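Local coordinates for phycocyanobilin lyase subunit alpha (Nostoc sp. PCC 7120, PDB 5N3U), which associates with CpcF to form a lyase that is probably required for attaching the chromophore to the phycocyanin alpha chain, the product of cpcA, at residues D117-L128 with Y148-G159; G222-A231 with A243-Q251. All coordinates share one frame; numbering follows the deposited sequence.

Overall arrangement
Both contacts bring together two near-antiparallel helices of an all-helical chain; those of contact 1 fall in its HEAT-repeat region. The two contacts follow one another along the chain without touching, their centres about 24 Å apart. Contact 1 lies nearer the middle of the chain, about 12 Å from its centre, and is knitted mainly by branched aliphatic side chains; no other protein chain of the assembly reaches it. Contact 2, about 19 Å from the centre, is also largely buried but smaller, and mixes leucine and isoleucine packing with glycine and polar groups. Its helix 237-250 turns another side to the beta subunit, so this contact borders the lyase interface.

Contact 1: D117-L128 with Y148-G159; sequences DKTAAPALIKLL and YEAVLEALGAIG
The helix pair 121-126 and 148-157 belongs to the HEAT-repeat solenoid, and Leu124 and Val151 meet near the middle of the pair. The two short axes run nearly antiparallel, at 147° and 9.8 Å apart, although the 19 residues joining the segments contain no helix. No hydrogen bond crosses between them; interlocking aliphatic side chains make the contact, and leucine, isoleucine and valine suit it because their branches reach several neighbours at once. Beyond Val151, the Leu124 side chain serves three partners: CB lies against Leu155 CD2 at 3.6 Å, while CD1 touches Ala154 CB and meets Ile158 CD1 tip to tip. The small methyl of Ala154 lets the leucine come close to the helix. Val151 divides its branches: CG1, anti to its backbone N (chi1 164°), lies 3.5 Å from Leu124 O and also packs on Leu128 CD2, whereas CG2 touches Leu127 CD1, the two side chains crossing at about a right angle.

Leu128 closes one end. Its CD1 meets Leu155 CD1 tip to tip at 3.8 Å, and its CD2 comes in the ring plane to the edge of Tyr148, 3.7 Å from CD1 of that ring. The tyrosine ring also meets that of Phe170, while Ala120 and Ala123 pack on Ile94 of helix 90-96.

At the other end Asp117 forms an Asx turn: Thr119 N donates to Asp117 OD1 at 2.9 Å in a nearly straight bond. Helix 148-157 ends in a Schellman motif, whose positive phi at Gly159 a glycine adopts easily. Ile158, the residue before Gly159, holds CG1 between its backbone N and carbonyl carbon (chi1 75°), carrying CD1 to 3.8 Å from Ala121 CB while CG2 lies 3.6 Å from Asp117 O.

Contact 2: G222-A231 with A243-Q251; sequences GYLAAAEAIA and ALKGLLEHQ
Helices 227-232 and 237-250, consecutive antiparallel helices near the C-terminal end of the helical solenoid, pack through Ile230, Leu244 and Leu247, their short axes 159° apart in direction. Among the apolar contacts, Ile230 CG2 sits 3.7 Å from Leu244 CG and also touches Ala243 CB, while its CD1 meets Leu247 CD1 tip to tip. Alanine at 227 and 243 brings only a methyl between the helices, and Ala227 CB lies 3.8 Å from Leu247 CD2.

Side chains also pack on backbone. Leu247 pushes both methyls into the turn before helix 227-232, CD2 lying 3.5 Å from Tyr223 O. Gly222, with positive phi, passes so close that its CA is 4.0 Å from Leu247 CA; a residue without a side chain suits this approach.

Some polar groups find partners elsewhere: Tyr223 points away, its OH hydrogen-bonded to Glu197, and on a different side of helix 237-250 Lys245 forms salt bridges with Glu249 and with Glu187 of the beta subunit. Gln251 does touch across the contact: bent at chi2 (-49°), it crosses Leu224 at about a right angle, bringing its amide to the leucine methyls, with Gln251 OE1 3.5 Å from Leu224 CD2.

Contact 1: D117-L128 with Y148-G159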
loop_
_atom_site.group_PDB
_atom_site.type_symbol
_atom_site.label_atom_id
_atom_site.label_comp_id
_atom_site.label_asym_id
_atom_site.label_seq_id
_atom_site.Cartn_x
_atom_site.Cartn_y
_atom_site.Cartn_z
ATOM N N ASP A 117 27.307 14.886 -6.219
ATOM C CA ASP A 117 28.785 15.027 -6.230
ATOM C C ASP A 117 29.311 15.412 -7.626
ATOM O O ASP A 117 29.173 14.693 -8.622
ATOM C CB ASP A 117 29.394 13.706 -5.817
ATOM C CG ASP A 117 30.851 13.802 -5.456
ATOM O OD1 ASP A 117 31.557 14.594 -6.083
ATOM O OD2 ASP A 117 31.291 13.018 -4.587
ATOM N N LYS A 118 29.988 16.545 -7.671
ATOM C CA LYS A 118 30.436 17.107 -8.910
ATOM C C LYS A 118 31.555 16.304 -9.570
ATOM O O LYS A 118 31.839 16.520 -10.752
ATOM C CB LYS A 118 30.943 18.531 -8.690
ATOM C CG LYS A 118 30.784 19.363 -9.942
ATOM C CD LYS A 118 31.206 20.805 -9.670
ATOM C CE LYS A 118 31.808 21.483 -10.905
ATOM N NZ LYS A 118 31.368 22.913 -10.950
ATOM N N THR A 119 32.151 15.372 -8.846
ATOM C CA THR A 119 33.204 14.538 -9.454
ATOM C C THR A 119 32.724 13.584 -10.571
ATOM O O THR A 119 33.475 13.182 -11.441
ATOM C CB THR A 119 33.965 13.806 -8.393
ATOM O OG1 THR A 119 33.159 12.845 -7.768
ATOM C CG2 THR A 119 34.389 14.791 -7.323
ATOM N N ALA A 120 31.401 13.400 -10.636
ATOM C CA ALA A 120 30.798 12.648 -11.759
ATOM C C ALA A 120 30.634 13.397 -13.082
ATOM O O ALA A 120 30.254 12.814 -14.036
ATOM C CB ALA A 120 29.489 12.135 -11.309
ATOM N N ALA A 121 30.890 14.679 -13.137
ATOM C CA ALA A 121 30.600 15.459 -14.351
ATOM C C ALA A 121 31.264 14.969 -15.668
ATOM O O ALA A 121 30.609 14.790 -16.697
ATOM C CB ALA A 121 30.878 16.916 -14.088
ATOM N N PRO A 122 32.555 14.702 -15.653
ATOM C CA PRO A 122 33.130 14.251 -16.894
ATOM C C PRO A 122 32.514 12.936 -17.403
ATOM O O PRO A 122 32.304 12.757 -18.596
ATOM C CB PRO A 122 34.633 14.011 -16.519
ATOM C CG PRO A 122 34.837 14.905 -15.299
ATOM C CD PRO A 122 33.559 14.883 -14.559
ATOM N N ALA A 123 32.259 11.980 -16.518
ATOM C CA ALA A 123 31.733 10.729 -16.978
ATOM C C ALA A 123 30.277 10.887 -17.478
ATOM O O ALA A 123 29.879 10.261 -18.468
ATOM C CB ALA A 123 31.800 9.707 -15.909
ATOM N N LEU A 124 29.510 11.731 -16.807
ATOM C CA LEU A 124 28.144 12.081 -17.275
ATOM C C LEU A 124 28.203 12.765 -18.584
ATOM O O LEU A 124 27.422 12.444 -19.462
ATOM C CB LEU A 124 27.420 12.932 -16.278
ATOM C CG LEU A 124 27.130 12.155 -14.980
ATOM C CD1 LEU A 124 26.788 13.095 -13.838
ATOM C CD2 LEU A 124 26.020 11.151 -15.194
ATOM N N ILE A 125 29.147 13.692 -18.731
ATOM C CA ILE A 125 29.308 14.416 -20.021
ATOM C C ILE A 125 29.620 13.528 -21.212
ATOM O O ILE A 125 29.062 13.654 -22.287
ATOM C CB ILE A 125 30.315 15.536 -19.863
ATOM C CG1 ILE A 125 29.644 16.678 -19.078
ATOM C CG2 ILE A 125 30.793 16.101 -21.206
ATOM C CD1 ILE A 125 30.630 17.777 -18.670
ATOM N N LYS A 126 30.405 12.517 -20.971
ATOM C CA LYS A 126 30.738 11.564 -22.008
ATOM C C LYS A 126 29.506 10.827 -22.519
ATOM O O LYS A 126 29.399 10.509 -23.709
ATOM C CB LYS A 126 31.773 10.617 -21.383
ATOM C CG LYS A 126 32.118 9.402 -22.191
ATOM C CD LYS A 126 33.632 9.227 -22.297
ATOM C CE LYS A 126 34.288 9.165 -20.953
ATOM N NZ LYS A 126 35.328 8.078 -20.976
ATOM N N LEU A 127 28.510 10.570 -21.679
ATOM C CA LEU A 127 27.313 9.888 -22.172
ATOM C C LEU A 127 26.439 10.767 -23.055
ATOM O O LEU A 127 25.545 10.287 -23.717
ATOM C CB LEU A 127 26.528 9.318 -20.996
ATOM C CG LEU A 127 27.184 8.269 -20.135
ATOM C CD1 LEU A 127 26.230 7.743 -19.115
ATOM C CD2 LEU A 127 27.664 7.077 -20.939
ATOM N N LEU A 128 26.726 12.044 -23.121
ATOM C CA LEU A 128 26.065 12.891 -24.092
ATOM C C LEU A 128 26.852 13.017 -25.429
ATOM O O LEU A 128 26.522 13.850 -26.258
ATOM C CB LEU A 128 25.847 14.279 -23.501
ATOM C CG LEU A 128 25.055 14.427 -22.185
ATOM C CD1 LEU A 128 24.809 15.910 -21.832
ATOM C CD2 LEU A 128 23.718 13.786 -22.350
ATOM N N TYR A 148 19.368 9.311 -21.025
ATOM C CA TYR A 148 19.522 10.781 -21.119
ATOM C C TYR A 148 18.790 11.512 -20.032
ATOM O O TYR A 148 19.315 12.519 -19.493
ATOM C CB TYR A 148 19.059 11.257 -22.528
ATOM C CG TYR A 148 20.010 10.794 -23.645
ATOM C CD1 TYR A 148 21.277 11.344 -23.771
ATOM C CD2 TYR A 148 19.644 9.792 -24.508
ATOM C CE1 TYR A 148 22.104 10.987 -24.775
ATOM C CE2 TYR A 148 20.499 9.351 -25.481
ATOM C CZ TYR A 148 21.709 9.927 -25.626
ATOM O OH TYR A 148 22.590 9.526 -26.582
ATOM N N GLU A 149 17.589 11.073 -19.703
ATOM C CA GLU A 149 16.849 11.706 -18.668
ATOM C C GLU A 149 17.650 11.854 -17.380
ATOM O O GLU A 149 17.785 12.946 -16.825
ATOM C CB GLU A 149 15.527 10.962 -18.443
ATOM C CG GLU A 149 14.633 11.496 -17.306
ATOM C CD GLU A 149 13.238 10.801 -17.232
ATOM O OE1 GLU A 149 12.992 9.826 -17.968
ATOM O OE2 GLU A 149 12.321 11.299 -16.522
ATOM N N ALA A 150 18.160 10.725 -16.870
ATOM C CA ALA A 150 18.942 10.712 -15.622
ATOM C C ALA A 150 20.217 11.422 -15.768
ATOM O O ALA A 150 20.636 12.116 -14.849
ATOM C CB ALA A 150 19.199 9.255 -15.257
ATOM N N VAL A 151 20.869 11.352 -16.903
ATOM C CA VAL A 151 22.153 12.021 -17.078
ATOM C C VAL A 151 21.993 13.557 -17.033
ATOM O O VAL A 151 22.786 14.297 -16.409
ATOM C CB VAL A 151 22.840 11.624 -18.409
ATOM C CG1 VAL A 151 23.953 12.576 -18.806
ATOM C CG2 VAL A 151 23.349 10.158 -18.333
ATOM N N LEU A 152 20.989 14.022 -17.733
ATOM C CA LEU A 152 20.733 15.476 -17.763
ATOM C C LEU A 152 20.341 15.947 -16.341
ATOM O O LEU A 152 20.820 16.945 -15.878
ATOM C CB LEU A 152 19.576 15.766 -18.712
ATOM C CG LEU A 152 19.959 15.608 -20.208
ATOM C CD1 LEU A 152 18.738 15.466 -21.053
ATOM C CD2 LEU A 152 20.965 16.648 -20.684
ATOM N N GLU A 153 19.445 15.253 -15.705
ATOM C CA GLU A 153 19.048 15.612 -14.349
ATOM C C GLU A 153 20.287 15.621 -13.478
ATOM O O GLU A 153 20.493 16.556 -12.680
ATOM C CB GLU A 153 18.079 14.598 -13.800
ATOM C CG GLU A 153 16.708 14.797 -14.359
ATOM C CD GLU A 153 15.679 13.895 -13.730
ATOM O OE1 GLU A 153 16.045 12.918 -13.014
ATOM O OE2 GLU A 153 14.481 14.159 -13.971
ATOM N N ALA A 154 21.124 14.577 -13.598
ATOM C CA ALA A 154 22.329 14.552 -12.758
ATOM C C ALA A 154 23.283 15.739 -12.968
ATOM O O ALA A 154 23.839 16.324 -12.018
ATOM C CB ALA A 154 23.060 13.249 -12.977
ATOM N N LEU A 155 23.443 16.168 -14.218
ATOM C CA LEU A 155 24.333 17.256 -14.542
ATOM C C LEU A 155 23.789 18.584 -13.983
ATOM O O LEU A 155 24.569 19.387 -13.465
ATOM C CB LEU A 155 24.516 17.429 -16.064
ATOM C CG LEU A 155 25.408 16.336 -16.644
ATOM C CD1 LEU A 155 25.260 16.335 -18.129
ATOM C CD2 LEU A 155 26.841 16.502 -16.249
ATOM N N GLY A 156 22.478 18.725 -13.998
ATOM C CA GLY A 156 21.869 19.858 -13.288
ATOM C C GLY A 156 22.095 19.893 -11.812
ATOM O O GLY A 156 22.501 20.948 -11.222
ATOM N N ALA A 157 21.891 18.730 -11.217
ATOM C CA ALA A 157 21.975 18.570 -9.751
ATOM C C ALA A 157 23.350 18.765 -9.226
ATOM O O ALA A 157 23.487 19.266 -8.140
ATOM C CB ALA A 157 21.423 17.234 -9.273
ATOM N N ILE A 158 24.370 18.405 -9.978
ATOM C CA ILE A 158 25.733 18.589 -9.538
ATOM C C ILE A 158 26.333 19.915 -9.912
ATOM O O ILE A 158 27.522 20.149 -9.638
ATOM C CB ILE A 158 26.646 17.435 -9.947
ATOM C CG1 ILE A 158 26.962 17.515 -11.444
ATOM C CG2 ILE A 158 26.009 16.116 -9.521
ATOM C CD1 ILE A 158 27.705 16.370 -12.022
ATOM N N GLY A 159 25.572 20.793 -10.552
ATOM C CA GLY A 159 26.078 22.111 -10.857
ATOM C C GLY A 159 27.132 22.155 -11.965
ATOM O O GLY A 159 27.973 23.037 -11.965
#

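Contact 2: G222-A231 with A243-Q251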
loop_
_atom_site.group_PDB
_atom_site.type_symbol
_atom_site.label_atom_id
_atom_site.label_comp_id
_atom_site.label_asym_id
_atom_site.label_seq_id
_atom_site.Cartn_x
_atom_site.Cartn_y
_atom_site.Cartn_z
ATOM N N GLY A 222 13.208 24.557 -6.928
ATOM C CA GLY A 222 12.667 25.539 -5.991
ATOM C C GLY A 222 12.051 26.743 -6.684
ATOM O O GLY A 222 12.136 27.827 -6.138
ATOM N N TYR A 223 11.410 26.555 -7.839
ATOM C CA TYR A 223 10.880 27.661 -8.657
ATOM C C TYR A 223 9.591 28.228 -8.099
ATOM O O TYR A 223 8.492 27.723 -8.373
ATOM C CB TYR A 223 10.642 27.186 -10.101
ATOM C CG TYR A 223 10.171 28.234 -11.121
ATOM C CD1 TYR A 223 10.882 29.430 -11.337
ATOM C CD2 TYR A 223 9.055 27.986 -11.919
ATOM C CE1 TYR A 223 10.446 30.372 -12.285
ATOM C CE2 TYR A 223 8.650 28.880 -12.895
ATOM C CZ TYR A 223 9.335 30.081 -13.047
ATOM O OH TYR A 223 8.868 30.943 -13.988
ATOM N N LEU A 224 9.733 29.330 -7.371
ATOM C CA LEU A 224 8.614 29.932 -6.593
ATOM C C LEU A 224 7.355 30.261 -7.359
ATOM O O LEU A 224 6.260 29.957 -6.915
ATOM C CB LEU A 224 9.082 31.178 -5.852
ATOM C CG LEU A 224 8.087 31.845 -4.890
ATOM C CD1 LEU A 224 7.817 30.925 -3.692
ATOM C CD2 LEU A 224 8.675 33.159 -4.385
ATOM N N ALA A 225 7.495 30.869 -8.528
ATOM C CA ALA A 225 6.370 31.189 -9.333
ATOM C C ALA A 225 5.499 30.082 -9.707
ATOM O O ALA A 225 4.376 30.302 -10.131
ATOM C CB ALA A 225 6.840 31.978 -10.622
ATOM N N ALA A 226 5.941 28.829 -9.588
ATOM C CA ALA A 226 5.048 27.710 -9.904
ATOM C C ALA A 226 4.103 27.289 -8.756
ATOM O O ALA A 226 3.332 26.336 -8.900
ATOM C CB ALA A 226 5.900 26.500 -10.306
ATOM N N ALA A 227 4.188 27.934 -7.609
ATOM C CA ALA A 227 3.410 27.446 -6.400
ATOM C C ALA A 227 1.925 27.151 -6.625
ATOM O O ALA A 227 1.461 26.053 -6.328
ATOM C CB ALA A 227 3.598 28.403 -5.280
ATOM N N GLU A 228 1.156 28.091 -7.186
ATOM C CA GLU A 228 -0.277 27.826 -7.370
ATOM C C GLU A 228 -0.540 26.852 -8.477
ATOM O O GLU A 228 -1.508 26.078 -8.421
ATOM C CB GLU A 228 -1.110 29.147 -7.590
ATOM C CG GLU A 228 -1.097 30.026 -6.344
ATOM C CD GLU A 228 0.248 30.724 -6.097
ATOM O OE1 GLU A 228 1.047 30.943 -7.053
ATOM O OE2 GLU A 228 0.561 31.094 -4.942
ATOM N N ALA A 229 0.306 26.840 -9.511
ATOM C CA ALA A 229 0.156 25.845 -10.501
ATOM C C ALA A 229 0.422 24.441 -9.863
ATOM O O ALA A 229 -0.219 23.498 -10.215
ATOM C CB ALA A 229 1.113 26.055 -11.650
ATOM N N ILE A 230 1.375 24.342 -8.959
ATOM C CA ILE A 230 1.656 23.026 -8.312
ATOM C C ILE A 230 0.419 22.605 -7.523
ATOM O O ILE A 230 -0.121 21.505 -7.697
ATOM C CB ILE A 230 2.867 23.160 -7.398
ATOM C CG1 ILE A 230 4.101 23.219 -8.286
ATOM C CG2 ILE A 230 2.956 22.018 -6.341
ATOM C CD1 ILE A 230 5.293 23.791 -7.557
ATOM N N ALA A 231 -0.077 23.520 -6.716
ATOM C CA ALA A 231 -1.210 23.216 -5.823
ATOM C C ALA A 231 -2.458 22.852 -6.568
ATOM O O ALA A 231 -3.238 22.017 -6.103
ATOM C CB ALA A 231 -1.408 24.337 -4.790
ATOM N N ALA A 243 6.940 18.957 -4.105
ATOM C CA ALA A 243 7.280 20.134 -4.918
ATOM C C ALA A 243 7.246 21.397 -4.077
ATOM O O ALA A 243 8.237 22.140 -4.009
ATOM C CB ALA A 243 6.320 20.201 -6.053
ATOM N N LEU A 244 6.174 21.565 -3.296
ATOM C CA LEU A 244 6.054 22.738 -2.396
ATOM C C LEU A 244 7.107 22.785 -1.370
ATOM O O LEU A 244 7.681 23.815 -1.072
ATOM C CB LEU A 244 4.624 22.875 -1.813
ATOM C CG LEU A 244 3.561 23.112 -2.860
ATOM C CD1 LEU A 244 2.095 22.952 -2.394
ATOM C CD2 LEU A 244 3.759 24.538 -3.436
ATOM N N LYS A 245 7.475 21.637 -0.855
ATOM C CA LYS A 245 8.538 21.607 0.094
ATOM C C LYS A 245 9.830 22.152 -0.494
ATOM O O LYS A 245 10.613 22.773 0.212
ATOM C CB LYS A 245 8.821 20.142 0.442
ATOM C CG LYS A 245 9.992 19.933 1.304
ATOM C CD LYS A 245 10.223 18.443 1.417
ATOM C CE LYS A 245 11.085 18.113 2.589
ATOM N NZ LYS A 245 12.487 18.232 2.184
ATOM N N GLY A 246 10.107 21.826 -1.744
ATOM C CA GLY A 246 11.357 22.321 -2.368
ATOM C C GLY A 246 11.261 23.827 -2.572
ATOM O O GLY A 246 12.186 24.580 -2.356
ATOM N N LEU A 247 10.113 24.295 -2.925
ATOM C CA LEU A 247 9.929 25.740 -3.015
ATOM C C LEU A 247 10.159 26.430 -1.659
ATOM O O LEU A 247 10.857 27.449 -1.553
ATOM C CB LEU A 247 8.555 26.046 -3.553
ATOM C CG LEU A 247 8.435 26.278 -5.021
ATOM C CD1 LEU A 247 8.722 25.038 -5.836
ATOM C CD2 LEU A 247 7.039 26.743 -5.378
ATOM N N LEU A 248 9.656 25.816 -0.610
ATOM C CA LEU A 248 9.755 26.336 0.711
ATOM C C LEU A 248 11.169 26.378 1.153
ATOM O O LEU A 248 11.655 27.375 1.679
ATOM C CB LEU A 248 8.898 25.450 1.686
ATOM C CG LEU A 248 8.947 25.847 3.159
ATOM C CD1 LEU A 248 8.635 27.337 3.276
ATOM C CD2 LEU A 248 7.933 25.023 3.953
ATOM N N GLU A 249 11.879 25.326 0.915
ATOM C CA GLU A 249 13.266 25.305 1.276
ATOM C C GLU A 249 14.132 26.371 0.582
ATOM O O GLU A 249 15.066 26.885 1.185
ATOM C CB GLU A 249 13.849 23.955 0.996
ATOM C CG GLU A 249 13.345 22.882 1.925
ATOM C CD GLU A 249 13.700 21.521 1.376
ATOM O OE1 GLU A 249 13.599 21.319 0.129
ATOM O OE2 GLU A 249 14.088 20.648 2.177
ATOM N N HIS A 250 13.803 26.720 -0.645
ATOM C CA HIS A 250 14.507 27.820 -1.352
ATOM C C HIS A 250 14.202 29.200 -0.731
ATOM O O HIS A 250 15.068 30.029 -0.639
ATOM C CB HIS A 250 14.074 27.797 -2.835
ATOM C CG HIS A 250 14.766 28.803 -3.714
ATOM N ND1 HIS A 250 14.074 29.714 -4.496
ATOM C CD2 HIS A 250 16.079 28.998 -3.991
ATOM C CE1 HIS A 250 14.932 30.433 -5.203
ATOM N NE2 HIS A 250 16.153 30.027 -4.908
ATOM N N GLN A 251 12.965 29.415 -0.294
ATOM C CA GLN A 251 12.565 30.624 0.393
ATOM C C GLN A 251 13.007 30.722 1.835
ATOM O O GLN A 251 12.660 31.708 2.487
ATOM C CB GLN A 251 11.044 30.771 0.394
ATOM C CG GLN A 251 10.392 30.875 -0.960
ATOM C CD GLN A 251 11.075 31.912 -1.826
ATOM O OE1 GLN A 251 11.533 31.626 -2.946
ATOM N NE2 GLN A 251 11.224 33.103 -1.276
#